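Long-range contact in putative rRNA methylase (Clostridium thermocellum ATCC 27405, PDB 3EEY), which binds S-adenosylmethionine and is probably a methyltransferase that acts on ribosomal RNA: residues G133-V138 with V183-I188. Residues are numbered along the deposited sequence; the frame is centred on the assembly and turned at random.
Sequences GIITVV and VCIEKI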
loop_
_atom_site.group_PDB
_atom_site.type_symbol
_atom_site.label_atom_id
_atom_site.label_comp_id
_atom_site.label_asym_id
_atom_site.label_seq_id
_atom_site.Cartn_x
_atom_site.Cartn_y
_atom_site.Cartn_z
ATOM N N GLY A 133 -9.777 9.718 10.260
ATOM C CA GLY A 133 -10.690 9.221 9.232
ATOM C C GLY A 133 -9.975 8.966 7.920
ATOM O O GLY A 133 -8.858 9.421 7.747
ATOM N N ILE A 134 -10.621 8.254 6.993
ATOM C CA ILE A 134 -9.960 7.815 5.753
ATOM C C ILE A 134 -10.777 8.088 4.496
ATOM O O ILE A 134 -11.991 8.000 4.509
ATOM C CB ILE A 134 -9.514 6.314 5.841
ATOM C CG1 ILE A 134 -8.591 5.931 4.681
ATOM C CG2 ILE A 134 -10.723 5.353 5.883
ATOM C CD1 ILE A 134 -7.282 5.326 5.091
ATOM N N ILE A 135 -10.102 8.462 3.420
ATOM C CA ILE A 135 -10.694 8.476 2.091
ATOM C C ILE A 135 -9.923 7.453 1.279
ATOM O O ILE A 135 -8.694 7.464 1.290
ATOM C CB ILE A 135 -10.577 9.862 1.406
ATOM C CG1 ILE A 135 -11.354 10.915 2.193
ATOM C CG2 ILE A 135 -11.083 9.814 -0.056
ATOM C CD1 ILE A 135 -10.830 12.327 2.035
ATOM N N THR A 136 -10.636 6.558 0.594
ATOM C CA THR A 136 -10.007 5.697 -0.400
ATOM C C THR A 136 -10.445 6.117 -1.804
ATOM O O THR A 136 -11.602 6.449 -2.022
ATOM C CB THR A 136 -10.315 4.204 -0.166
ATOM O OG1 THR A 136 -11.719 3.982 -0.313
ATOM C CG2 THR A 136 -9.870 3.769 1.228
ATOM N N VAL A 137 -9.496 6.143 -2.733
ATOM C CA VAL A 137 -9.749 6.511 -4.128
ATOM C C VAL A 137 -9.185 5.407 -5.028
ATOM O O VAL A 137 -7.969 5.234 -5.132
ATOM C CB VAL A 137 -9.093 7.878 -4.493
ATOM C CG1 VAL A 137 -9.575 8.378 -5.846
ATOM C CG2 VAL A 137 -9.364 8.921 -3.426
ATOM N N VAL A 138 -10.069 4.626 -5.649
ATOM C CA VAL A 138 -9.639 3.672 -6.662
ATOM C C VAL A 138 -9.699 4.398 -8.011
ATOM O O VAL A 138 -10.760 4.833 -8.440
ATOM C CB VAL A 138 -10.488 2.371 -6.660
ATOM C CG1 VAL A 138 -9.955 1.378 -7.681
ATOM C CG2 VAL A 138 -10.476 1.727 -5.284
ATOM N N VAL A 183 -5.392 5.209 -3.913
ATOM C CA VAL A 183 -4.905 6.292 -3.070
ATOM C C VAL A 183 -5.658 6.260 -1.736
ATOM O O VAL A 183 -6.876 6.159 -1.708
ATOM C CB VAL A 183 -5.006 7.676 -3.762
ATOM C CG1 VAL A 183 -4.429 8.753 -2.890
ATOM C CG2 VAL A 183 -4.248 7.676 -5.084
ATOM N N CYS A 184 -4.913 6.288 -0.637
ATOM C CA CYS A 184 -5.485 6.352 0.696
ATOM C C CYS A 184 -5.124 7.679 1.328
ATOM O O CYS A 184 -3.952 8.007 1.442
ATOM C CB CYS A 184 -4.956 5.219 1.566
ATOM S SG CYS A 184 -5.572 3.615 1.112
ATOM N N ILE A 185 -6.139 8.449 1.709
ATOM C CA ILE A 185 -5.946 9.719 2.400
ATOM C C ILE A 185 -6.442 9.586 3.830
ATOM O O ILE A 185 -7.603 9.268 4.046
ATOM C CB ILE A 185 -6.724 10.863 1.706
ATOM C CG1 ILE A 185 -6.425 10.894 0.203
ATOM C CG2 ILE A 185 -6.424 12.200 2.368
ATOM C CD1 ILE A 185 -7.493 11.552 -0.612
ATOM N N GLU A 186 -5.565 9.821 4.801
ATOM C CA GLU A 186 -5.940 9.755 6.214
ATOM C C GLU A 186 -5.671 11.083 6.889
ATOM O O GLU A 186 -4.560 11.593 6.810
ATOM C CB GLU A 186 -5.151 8.669 6.949
ATOM C CG GLU A 186 -5.674 8.426 8.361
ATOM C CD GLU A 186 -4.754 7.600 9.236
ATOM O OE1 GLU A 186 -3.798 6.994 8.725
ATOM O OE2 GLU A 186 -4.995 7.553 10.458
ATOM N N LYS A 187 -6.678 11.634 7.560
ATOM C CA LYS A 187 -6.511 12.870 8.320
ATOM C C LYS A 187 -5.765 12.587 9.612
ATOM O O LYS A 187 -6.139 11.699 10.365
ATOM C CB LYS A 187 -7.864 13.533 8.607
ATOM C CG LYS A 187 -7.766 14.875 9.336
ATOM C CD LYS A 187 -9.125 15.535 9.541
ATOM C CE LYS A 187 -9.386 16.580 8.482
ATOM N NZ LYS A 187 -10.717 17.246 8.565
ATOM N N ILE A 188 -4.693 13.335 9.855
ATOM C CA ILE A 188 -3.908 13.158 11.078
ATOM C C ILE A 188 -3.939 14.387 11.989
ATOM O O ILE A 188 -3.580 14.305 13.167
ATOM C CB ILE A 188 -2.452 12.707 10.781
ATOM C CG1 ILE A 188 -1.710 13.731 9.909
ATOM C CG2 ILE A 188 -2.450 11.322 10.151
ATOM C CD1 ILE A 188 -0.241 13.422 9.707
#
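Lys187 NZ is held by three partners: the carbonyl oxygens of Met126 and Leu129, and the carboxylate of Glu190 in a salt bridge. The backbone N of Lys187 donates to Gly133 O at 3.1 Å, the longest of five main-chain bonds between 133-138 and 183-188. Ile135 and Ile185 bond to each other twice: Ile135 N reaches Ile185 O at 2.7 Å, and the return bond from Ile185 N to Ile135 O is nearly straight at 174°. Val137 and Val183 form the second such pair. All five donors lie in the plane of the carbonyl they meet. The strands run antiparallel. Strand 181-187 enters between 133-139 and 165-172, giving the 3-2-1-4-5-7-6 order of the Rossmann-like class I methyltransferase fold. Ile135 and Ile185 stand side by side, CB to CB 4.0 Å. Both place CG1 beside the backbone N, and from there Ile185, its chain extended at chi2 157°, brings CD1 to 4.0 Å from Ile135 CG2. Val137 and Val183 continue this face, and helix 115-128 packs on Ile135 and Val137. On the other face Ile134 turns CG1 anti to its backbone N (chi1 -169°), and its CD1 meets Cys184 CB at 4.2 Å. Glu186 stands on the same face with its chain extended, its CG 3.4 Å from Gly133 O. Glu186 OE1 accepts a hydrogen bond from Ile5 N of the second subunit, while helix 8-19 touches Ile134, Cys184 and Glu186.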